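PDB 3DXI: putative aldolase from Bacteroides vulgatus ATCC 8482, which is of unknown function but belongs to the HMGL-like family and folds as a closed eight-stranded beta/alpha (TIM) barrel. Local coordinates for residues L80-L90 / N112-I123; W140-K151 / L177-T185. All blocks are in the same frame, centred on the assembly; numbering follows the deposited sequence.

Contact 1 (L80-L90 / N112-I123)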
loop_
_atom_site.group_PDB
_atom_site.type_symbol
_atom_site.label_atom_id
_atom_site.label_comp_id
_atom_site.label_asym_id
_atom_site.label_seq_id
_atom_site.Cartn_x
_atom_site.Cartn_y
_atom_site.Cartn_z
ATOM N N LEU A 80 14.818 -9.466 22.248
ATOM C CA LEU A 80 14.782 -9.133 23.666
ATOM C C LEU A 80 14.336 -7.680 23.774
ATOM O O LEU A 80 14.790 -6.834 23.001
ATOM C CB LEU A 80 16.171 -9.241 24.296
ATOM C CG LEU A 80 16.858 -10.592 24.468
ATOM C CD1 LEU A 80 18.249 -10.368 25.053
ATOM C CD2 LEU A 80 16.022 -11.481 25.386
ATOM N N ASN A 81 13.448 -7.390 24.718
ATOM C CA ASN A 81 13.000 -6.019 24.934
ATOM C C ASN A 81 13.995 -5.394 25.922
ATOM O O ASN A 81 14.061 -5.798 27.085
ATOM C CB ASN A 81 11.586 -5.999 25.524
ATOM C CG ASN A 81 10.513 -6.377 24.506
ATOM O OD1 ASN A 81 9.503 -6.992 24.854
ATOM N ND2 ASN A 81 10.720 -5.995 23.252
ATOM N N GLU A 82 14.768 -4.416 25.450
ATOM C CA GLU A 82 15.777 -3.738 26.266
ATOM C C GLU A 82 15.243 -3.212 27.607
ATOM O O GLU A 82 15.874 -3.398 28.648
ATOM C CB GLU A 82 16.390 -2.585 25.460
ATOM C CG GLU A 82 17.676 -1.993 26.017
ATOM C CD GLU A 82 17.444 -1.093 27.213
ATOM O OE1 GLU A 82 16.462 -0.316 27.201
ATOM O OE2 GLU A 82 18.256 -1.152 28.157
ATOM N N LYS A 83 14.085 -2.562 27.585
ATOM C CA LYS A 83 13.504 -2.010 28.807
ATOM C C LYS A 83 13.193 -3.065 29.871
ATOM O O LYS A 83 12.972 -2.728 31.034
ATOM C CB LYS A 83 12.222 -1.237 28.482
ATOM C CG LYS A 83 11.086 -2.104 27.971
ATOM C CD LYS A 83 9.841 -1.271 27.719
ATOM C CE LYS A 83 8.668 -2.145 27.301
ATOM N NZ LYS A 83 7.455 -1.332 27.018
ATOM N N ASN A 84 13.170 -4.334 29.477
ATOM C CA ASN A 84 12.876 -5.418 30.413
ATOM C C ASN A 84 14.081 -6.296 30.686
ATOM O O ASN A 84 13.966 -7.305 31.371
ATOM C CB ASN A 84 11.768 -6.326 29.868
ATOM C CG ASN A 84 10.451 -5.613 29.710
ATOM O OD1 ASN A 84 10.061 -4.821 30.562
ATOM N ND2 ASN A 84 9.740 -5.904 28.620
ATOM N N THR A 85 15.239 -5.920 30.162
ATOM C CA THR A 85 16.420 -6.751 30.338
ATOM C C THR A 85 17.649 -6.038 30.892
ATOM O O THR A 85 18.057 -4.988 30.394
ATOM C CB THR A 85 16.801 -7.404 28.992
ATOM O OG1 THR A 85 15.668 -8.097 28.461
ATOM C CG2 THR A 85 17.944 -8.379 29.168
ATOM N N THR A 86 18.236 -6.628 31.926
ATOM C CA THR A 86 19.444 -6.086 32.535
ATOM C C THR A 86 20.570 -7.057 32.199
ATOM O O THR A 86 20.322 -8.217 31.873
ATOM C CB THR A 86 19.335 -6.000 34.072
ATOM O OG1 THR A 86 19.171 -7.317 34.607
ATOM C CG2 THR A 86 18.154 -5.140 34.489
ATOM N N PRO A 87 21.825 -6.593 32.258
ATOM C CA PRO A 87 22.923 -7.513 31.943
ATOM C C PRO A 87 22.856 -8.776 32.811
ATOM O O PRO A 87 23.243 -9.862 32.381
ATOM C CB PRO A 87 24.164 -6.661 32.210
ATOM C CG PRO A 87 23.688 -5.272 31.786
ATOM C CD PRO A 87 22.315 -5.208 32.419
ATOM N N GLU A 88 22.335 -8.627 34.024
ATOM C CA GLU A 88 22.204 -9.746 34.949
ATOM C C GLU A 88 21.190 -10.800 34.482
ATOM O O GLU A 88 21.236 -11.946 34.929
ATOM C CB GLU A 88 21.801 -9.232 36.339
ATOM C CG GLU A 88 22.865 -8.383 37.049
ATOM C CD GLU A 88 23.201 -7.086 36.323
ATOM O OE1 GLU A 88 22.274 -6.293 36.040
ATOM O OE2 GLU A 88 24.398 -6.854 36.043
ATOM N N ASP A 89 20.280 -10.420 33.586
ATOM C CA ASP A 89 19.264 -11.356 33.083
ATOM C C ASP A 89 19.730 -12.205 31.902
ATOM O O ASP A 89 19.115 -13.225 31.583
ATOM C CB ASP A 89 17.999 -10.608 32.641
ATOM C CG ASP A 89 17.355 -9.825 33.761
ATOM O OD1 ASP A 89 17.141 -10.403 34.846
ATOM O OD2 ASP A 89 17.048 -8.631 33.550
ATOM N N LEU A 90 20.812 -11.785 31.255
ATOM C CA LEU A 90 21.320 -12.491 30.085
ATOM C C LEU A 90 21.638 -13.970 30.260
ATOM O O LEU A 90 21.428 -14.757 29.332
ATOM C CB LEU A 90 22.544 -11.758 29.528
ATOM C CG LEU A 90 22.264 -10.320 29.077
ATOM C CD1 LEU A 90 23.528 -9.708 28.489
ATOM C CD2 LEU A 90 21.139 -10.320 28.052
ATOM N N ASN A 112 17.302 5.118 25.467
ATOM C CA ASN A 112 18.117 4.166 26.225
ATOM C C ASN A 112 19.237 3.512 25.411
ATOM O O ASN A 112 19.693 2.418 25.747
ATOM C CB ASN A 112 17.209 3.067 26.778
ATOM C CG ASN A 112 16.044 3.621 27.559
ATOM O OD1 ASN A 112 14.898 3.211 27.362
ATOM N ND2 ASN A 112 16.326 4.558 28.454
ATOM N N ILE A 113 19.685 4.173 24.352
ATOM C CA ILE A 113 20.736 3.615 23.508
ATOM C C ILE A 113 22.013 3.254 24.282
ATOM O O ILE A 113 22.574 2.175 24.082
ATOM C CB ILE A 113 21.075 4.585 22.334
ATOM C CG1 ILE A 113 21.925 3.864 21.283
ATOM C CG2 ILE A 113 21.781 5.824 22.851
ATOM C CD1 ILE A 113 21.194 2.718 20.601
ATOM N N ASP A 114 22.467 4.137 25.171
ATOM C CA ASP A 114 23.681 3.863 25.935
ATOM C C ASP A 114 23.546 2.636 26.834
ATOM O O ASP A 114 24.488 1.862 26.976
ATOM C CB ASP A 114 24.092 5.074 26.782
ATOM C CG ASP A 114 24.680 6.207 25.948
ATOM O OD1 ASP A 114 25.425 5.927 24.983
ATOM O OD2 ASP A 114 24.415 7.386 26.267
ATOM N N ARG A 115 22.378 2.459 27.444
ATOM C CA ARG A 115 22.152 1.310 28.314
ATOM C C ARG A 115 22.096 0.047 27.454
ATOM O O ARG A 115 22.549 -1.024 27.864
ATOM C CB ARG A 115 20.837 1.479 29.081
ATOM C CG ARG A 115 20.660 0.511 30.235
ATOM C CD ARG A 115 19.185 0.239 30.481
ATOM N NE ARG A 115 18.431 1.449 30.770
ATOM C CZ ARG A 115 17.142 1.615 30.489
ATOM N NH1 ARG A 115 16.452 0.647 29.897
ATOM N NH2 ARG A 115 16.532 2.743 30.821
ATOM N N ALA A 116 21.543 0.181 26.252
ATOM C CA ALA A 116 21.436 -0.950 25.332
ATOM C C ALA A 116 22.819 -1.394 24.852
ATOM O O ALA A 116 23.043 -2.580 24.601
ATOM C CB ALA A 116 20.555 -0.577 24.135
ATOM N N ILE A 117 23.744 -0.442 24.731
ATOM C CA ILE A 117 25.103 -0.756 24.287
ATOM C C ILE A 117 25.811 -1.639 25.312
ATOM O O ILE A 117 26.614 -2.503 24.955
ATOM C CB ILE A 117 25.934 0.535 24.044
ATOM C CG1 ILE A 117 25.361 1.290 22.841
ATOM C CG2 ILE A 117 27.413 0.181 23.816
ATOM C CD1 ILE A 117 26.004 2.637 22.580
ATOM N N VAL A 118 25.503 -1.413 26.586
ATOM C CA VAL A 118 26.073 -2.195 27.674
ATOM C C VAL A 118 25.562 -3.627 27.536
ATOM O O VAL A 118 26.310 -4.592 27.684
ATOM C CB VAL A 118 25.626 -1.640 29.049
ATOM C CG1 VAL A 118 26.050 -2.596 30.159
ATOM C CG2 VAL A 118 26.214 -0.240 29.271
ATOM N N LEU A 119 24.271 -3.751 27.254
ATOM C CA LEU A 119 23.637 -5.052 27.088
ATOM C C LEU A 119 24.245 -5.754 25.874
ATOM O O LEU A 119 24.680 -6.911 25.960
ATOM C CB LEU A 119 22.131 -4.863 26.892
ATOM C CG LEU A 119 21.218 -6.087 26.961
ATOM C CD1 LEU A 119 21.300 -6.709 28.351
ATOM C CD2 LEU A 119 19.784 -5.663 26.651
ATOM N N ALA A 120 24.285 -5.040 24.751
ATOM C CA ALA A 120 24.832 -5.574 23.503
ATOM C C ALA A 120 26.239 -6.112 23.693
ATOM O O ALA A 120 26.559 -7.207 23.238
ATOM C CB ALA A 120 24.832 -4.498 22.434
ATOM N N LYS A 121 27.080 -5.333 24.367
ATOM C CA LYS A 121 28.458 -5.724 24.623
ATOM C C LYS A 121 28.507 -7.079 25.322
ATOM O O LYS A 121 29.297 -7.949 24.952
ATOM C CB LYS A 121 29.142 -4.658 25.482
ATOM C CG LYS A 121 30.655 -4.695 25.443
ATOM C CD LYS A 121 31.225 -3.369 25.932
ATOM C CE LYS A 121 32.715 -3.260 25.644
ATOM N NZ LYS A 121 33.200 -1.862 25.847
ATOM N N ALA A 122 27.652 -7.262 26.327
ATOM C CA ALA A 122 27.604 -8.524 27.063
ATOM C C ALA A 122 27.124 -9.679 26.174
ATOM O O ALA A 122 27.645 -10.790 26.251
ATOM C CB ALA A 122 26.688 -8.383 28.281
ATOM N N ILE A 123 26.127 -9.416 25.336
ATOM C CA ILE A 123 25.601 -10.447 24.442
ATOM C C ILE A 123 26.677 -10.885 23.449
ATOM O O ILE A 123 26.760 -12.055 23.074
ATOM C CB ILE A 123 24.371 -9.930 23.652
ATOM C CG1 ILE A 123 23.205 -9.659 24.607
ATOM C CG2 ILE A 123 23.960 -10.948 22.601
ATOM C CD1 ILE A 123 21.984 -9.053 23.933
HETATM O O HOH W 1 14.581 0.812 25.569
#

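Contact 2 (W140-K151 / L177-T185)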
loop_
_atom_site.group_PDB
_atom_site.type_symbol
_atom_site.label_atom_id
_atom_site.label_comp_id
_atom_site.label_asym_id
_atom_site.label_seq_id
_atom_site.Cartn_x
_atom_site.Cartn_y
_atom_site.Cartn_z
ATOM N N TRP A 140 14.670 10.839 15.540
ATOM C CA TRP A 140 16.129 10.861 15.592
ATOM C C TRP A 140 16.805 12.190 15.273
ATOM O O TRP A 140 17.607 12.684 16.062
ATOM C CB TRP A 140 16.695 9.789 14.658
ATOM C CG TRP A 140 16.404 8.371 15.082
ATOM C CD1 TRP A 140 15.620 7.958 16.128
ATOM C CD2 TRP A 140 16.865 7.181 14.434
ATOM N NE1 TRP A 140 15.563 6.582 16.164
ATOM C CE2 TRP A 140 16.321 6.081 15.137
ATOM C CE3 TRP A 140 17.689 6.938 13.326
ATOM C CZ2 TRP A 140 16.571 4.754 14.762
ATOM C CZ3 TRP A 140 17.936 5.619 12.954
ATOM C CH2 TRP A 140 17.377 4.543 13.673
ATOM N N ALA A 141 16.488 12.752 14.108
ATOM C CA ALA A 141 17.080 14.013 13.645
ATOM C C ALA A 141 17.046 15.154 14.656
ATOM O O ALA A 141 17.948 15.998 14.680
ATOM C CB ALA A 141 16.396 14.459 12.348
ATOM N N GLU A 142 16.013 15.182 15.490
ATOM C CA GLU A 142 15.877 16.252 16.463
ATOM C C GLU A 142 16.327 15.871 17.864
ATOM O O GLU A 142 16.143 16.633 18.811
ATOM C CB GLU A 142 14.433 16.760 16.458
ATOM C CG GLU A 142 13.935 17.028 15.035
ATOM C CD GLU A 142 12.966 18.195 14.928
ATOM O OE1 GLU A 142 11.867 18.123 15.529
ATOM O OE2 GLU A 142 13.310 19.183 14.233
HETATM N N MSE A 143 16.918 14.687 17.998
HETATM C CA MSE A 143 17.436 14.245 19.288
HETATM C C MSE A 143 18.901 14.638 19.297
HETATM O O MSE A 143 19.726 14.040 18.597
HETATM C CB MSE A 143 17.309 12.736 19.449
HETATM C CG MSE A 143 15.936 12.291 19.890
HETATM SE SE MSE A 143 15.840 10.379 20.022
HETATM C CE MSE A 143 16.590 10.156 21.785
ATOM N N ASN A 144 19.221 15.648 20.093
ATOM C CA ASN A 144 20.579 16.147 20.159
ATOM C C ASN A 144 21.600 15.127 20.643
ATOM O O ASN A 144 21.469 14.555 21.724
ATOM C CB ASN A 144 20.620 17.399 21.030
ATOM C CG ASN A 144 21.357 18.537 20.362
ATOM O OD1 ASN A 144 22.591 18.536 20.291
ATOM N ND2 ASN A 144 20.607 19.507 19.845
ATOM N N GLY A 145 22.611 14.902 19.811
ATOM C CA GLY A 145 23.670 13.969 20.144
ATOM C C GLY A 145 23.338 12.496 20.011
ATOM O O GLY A 145 24.143 11.654 20.404
ATOM N N PHE A 146 22.173 12.163 19.465
ATOM C CA PHE A 146 21.818 10.754 19.325
ATOM C C PHE A 146 22.678 10.055 18.277
ATOM O O PHE A 146 23.309 9.043 18.564
ATOM C CB PHE A 146 20.346 10.578 18.950
ATOM C CG PHE A 146 19.990 9.157 18.608
ATOM C CD1 PHE A 146 20.033 8.166 19.583
ATOM C CD2 PHE A 146 19.686 8.798 17.300
ATOM C CE1 PHE A 146 19.785 6.836 19.264
ATOM C CE2 PHE A 146 19.437 7.471 16.968
ATOM C CZ PHE A 146 19.487 6.486 17.953
ATOM N N LEU A 147 22.689 10.587 17.060
ATOM C CA LEU A 147 23.475 9.996 15.986
ATOM C C LEU A 147 24.941 9.844 16.373
ATOM O O LEU A 147 25.596 8.887 15.971
ATOM C CB LEU A 147 23.360 10.848 14.730
ATOM C CG LEU A 147 21.945 10.931 14.159
ATOM C CD1 LEU A 147 21.905 11.964 13.042
ATOM C CD2 LEU A 147 21.523 9.559 13.655
ATOM N N SER A 148 25.448 10.784 17.163
ATOM C CA SER A 148 26.840 10.748 17.597
ATOM C C SER A 148 27.103 9.603 18.568
ATOM O O SER A 148 28.249 9.224 18.803
ATOM C CB SER A 148 27.215 12.078 18.258
ATOM O OG SER A 148 27.029 13.159 17.357
ATOM N N LYS A 149 26.036 9.052 19.135
ATOM C CA LYS A 149 26.166 7.949 20.077
ATOM C C LYS A 149 26.249 6.604 19.368
ATOM O O LYS A 149 26.410 5.567 20.018
ATOM C CB LYS A 149 24.973 7.930 21.039
ATOM C CG LYS A 149 24.855 9.176 21.899
ATOM C CD LYS A 149 23.641 9.111 22.811
ATOM C CE LYS A 149 23.540 10.369 23.663
ATOM N NZ LYS A 149 22.380 10.347 24.604
ATOM N N LEU A 150 26.137 6.617 18.042
ATOM C CA LEU A 150 26.174 5.377 17.281
ATOM C C LEU A 150 27.580 4.859 17.010
ATOM O O LEU A 150 27.756 3.678 16.716
ATOM C CB LEU A 150 25.413 5.539 15.960
ATOM C CG LEU A 150 23.935 5.924 16.076
ATOM C CD1 LEU A 150 23.299 5.873 14.697
ATOM C CD2 LEU A 150 23.208 4.975 17.024
ATOM N N LYS A 151 28.587 5.718 17.110
ATOM C CA LYS A 151 29.943 5.245 16.867
ATOM C C LYS A 151 30.329 4.174 17.885
ATOM O O LYS A 151 31.151 3.301 17.600
ATOM C CB LYS A 151 30.953 6.390 16.934
ATOM C CG LYS A 151 32.380 5.909 16.697
ATOM C CD LYS A 151 33.384 7.047 16.605
ATOM C CE LYS A 151 34.799 6.509 16.435
ATOM N NZ LYS A 151 35.792 7.610 16.254
ATOM N N LEU A 177 17.844 9.618 6.422
ATOM C CA LEU A 177 18.250 8.947 7.650
ATOM C C LEU A 177 19.305 7.875 7.394
ATOM O O LEU A 177 20.233 7.714 8.185
ATOM C CB LEU A 177 17.031 8.341 8.343
ATOM C CG LEU A 177 16.112 9.361 9.021
ATOM C CD1 LEU A 177 14.837 8.669 9.485
ATOM C CD2 LEU A 177 16.840 10.006 10.195
ATOM N N LEU A 178 19.167 7.144 6.291
ATOM C CA LEU A 178 20.143 6.115 5.964
ATOM C C LEU A 178 21.491 6.804 5.752
ATOM O O LEU A 178 22.502 6.398 6.324
ATOM C CB LEU A 178 19.721 5.361 4.699
ATOM C CG LEU A 178 20.682 4.292 4.166
ATOM C CD1 LEU A 178 21.026 3.299 5.272
ATOM C CD2 LEU A 178 20.042 3.583 2.977
ATOM N N LYS A 179 21.496 7.858 4.935
ATOM C CA LYS A 179 22.716 8.616 4.665
ATOM C C LYS A 179 23.319 9.139 5.969
ATOM O O LYS A 179 24.539 9.135 6.146
ATOM C CB LYS A 179 22.422 9.795 3.740
ATOM C CG LYS A 179 21.960 9.407 2.345
ATOM C CD LYS A 179 21.597 10.650 1.529
ATOM C CE LYS A 179 21.086 10.286 0.134
ATOM N NZ LYS A 179 20.559 11.485 -0.596
ATOM N N GLU A 180 22.464 9.588 6.883
ATOM C CA GLU A 180 22.931 10.100 8.170
ATOM C C GLU A 180 23.580 9.012 9.016
ATOM O O GLU A 180 24.671 9.205 9.550
ATOM C CB GLU A 180 21.772 10.730 8.950
ATOM C CG GLU A 180 21.452 12.140 8.513
ATOM C CD GLU A 180 22.616 13.075 8.747
ATOM O OE1 GLU A 180 22.942 13.329 9.922
ATOM O OE2 GLU A 180 23.214 13.545 7.762
ATOM N N VAL A 181 22.906 7.874 9.139
ATOM C CA VAL A 181 23.420 6.758 9.924
ATOM C C VAL A 181 24.791 6.316 9.401
ATOM O O VAL A 181 25.695 6.027 10.185
ATOM C CB VAL A 181 22.404 5.570 9.913
ATOM C CG1 VAL A 181 23.019 4.318 10.516
ATOM C CG2 VAL A 181 21.155 5.958 10.723
ATOM N N ARG A 182 24.950 6.293 8.082
ATOM C CA ARG A 182 26.216 5.897 7.474
ATOM C C ARG A 182 27.364 6.838 7.855
ATOM O O ARG A 182 28.530 6.459 7.759
ATOM C CB ARG A 182 26.085 5.852 5.948
ATOM C CG ARG A 182 25.068 4.846 5.413
ATOM C CD ARG A 182 25.486 3.420 5.688
ATOM N NE ARG A 182 24.791 2.487 4.806
ATOM C CZ ARG A 182 24.869 1.164 4.909
ATOM N NH1 ARG A 182 25.611 0.615 5.864
ATOM N NH2 ARG A 182 24.210 0.393 4.057
ATOM N N LYS A 183 27.040 8.059 8.274
ATOM C CA LYS A 183 28.069 9.025 8.673
ATOM C C LYS A 183 28.544 8.776 10.098
ATOM O O LYS A 183 29.641 9.193 10.473
ATOM C CB LYS A 183 27.537 10.462 8.634
ATOM C CG LYS A 183 27.201 11.028 7.274
ATOM C CD LYS A 183 26.695 12.458 7.449
ATOM C CE LYS A 183 26.294 13.083 6.130
ATOM N NZ LYS A 183 25.715 14.437 6.339
ATOM N N TYR A 184 27.720 8.100 10.891
ATOM C CA TYR A 184 28.049 7.873 12.289
ATOM C C TYR A 184 28.386 6.451 12.714
ATOM O O TYR A 184 28.948 6.245 13.793
ATOM C CB TYR A 184 26.924 8.441 13.150
ATOM C CG TYR A 184 26.770 9.936 12.969
ATOM C CD1 TYR A 184 27.661 10.822 13.572
ATOM C CD2 TYR A 184 25.780 10.462 12.142
ATOM C CE1 TYR A 184 27.575 12.194 13.355
ATOM C CE2 TYR A 184 25.683 11.836 11.912
ATOM C CZ TYR A 184 26.586 12.697 12.522
ATOM O OH TYR A 184 26.516 14.054 12.284
ATOM N N THR A 185 28.052 5.469 11.885
ATOM C CA THR A 185 28.386 4.094 12.224
ATOM C C THR A 185 28.762 3.325 10.965
ATOM O O THR A 185 28.280 3.636 9.876
ATOM C CB THR A 185 27.223 3.384 12.976
ATOM O OG1 THR A 185 27.575 2.014 13.202
ATOM C CG2 THR A 185 25.929 3.459 12.189
#

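Contact 1 (L80-L90 / N112-I123)
From Glu-82 opposite Ala-116 to Leu-90 opposite Ile-123, the chain leaving strand 75-81 advances with helix 113-124, and the backbones come closest at Pro-87 and Leu-119, whose CA atoms are 5.5 Å apart. Glu-82, just past the strand, forms a salt bridge with the first turn of the helix, its OE1 lying 2.9 Å from NH1 of Arg-115, with the carboxylate and guanidinium planes 38° apart. Glu-82 starts out with CG anti to its own nitrogen (chi1 -166°), which sets CG 3.7 Å from CB of Ala-116, and the chain then bends at chi2 to deliver the carboxylate to the arginine. A water donates to both Glu-82 OE1, at 2.7 Å, and Asn-112 OD1, while CB of Asn-112 sits over the centre of one face of the guanidinium. Further along, the contact turns apolar. Leu-119 pushes CD1 to 3.6 Å from CD2 of Leu-90 and also meets CG2 of Thr-85, crossing that threonine at about a right angle. Packing is tight where CD1 of Leu-90 lies 3.4 Å from CB of Ala-122. Leu-80 and Ile-123 meet tip to tip, 4.1 Å between their CD1 atoms. Strand 75-81 lies beside strand 103-108, which leads into this helix, so the contact packs the end of one barrel strand and the chain after it against the helix that follows the adjacent strand, as in a TIM barrel.

Contact 2 (W140-K151 / L177-T185)
Trp-140 meets the helix with the six-membered part of its indole: CZ3 lies 3.9 Å from CG2 of Val-181, which comes in at the ring edge, and Leu-177 touches CE3 more loosely with its CD2. The indole NE1 donates to the carbonyl oxygen of Met-135, outside both segments, and within its own segment Phe-146 lays CE2 over one indole face, offset toward the rim. A type II turn from Met-143 to Phe-146, with Gly-145 at the third position where positive phi is expected, then brings the chain back toward the helix. Leu-147 makes a CH-pi contact, its CB 3.9 Å from the centroid of the Tyr-184 ring and 24° off the normal; its CD1 reaches 3.6 Å from OE1 of Glu-180, the two side chains crossing at about a right angle. That OE1 lies at the edge of the tyrosine, in its plane, while OE2 of Glu-180 is held 3.0 Å from NZ of Lys-183 in a salt bridge. Here the long connection between strands 129-134 and 159-163 of the TIM barrel packs on helix 171-184, which follows strand 159-163. The backbone N of Ser-148 lies over the same tyrosine face as Leu-147. Leu-150 points toward segment 177-185, CB 4.1 Å from CB of Thr-185, and its CD1 lies 4.5 Å from CG1 of Val-181, a loose contact. The backbones come closest at Lys-151, its CA 5.0 Å from that of Thr-185, whose hydroxyl is hydrogen-bonded to Asp-154.

Contacts 1 and 2 follow one another along the chain, contact 1 closing before contact 2 opens, and their centres are 20 Å apart on the outer layer of the barrel. They nevertheless touch, through the far side of helix 113-124. Ile-113 puts its CG2 3.8 Å from CD of Lys-149 and its CB 4.0 Å from CE1 of Phe-146, and one turn on, Ile-117 CD1 lies 3.9 Å from the carbonyl oxygen of Lys-149. A long, weak ion pair between Asp-114 and Lys-149 accompanies this packing. One outer helix thus meets the strand-end loop of 80-90 on one flank and the 140-151 connection on another, packed by parts of the chain that follow different strands.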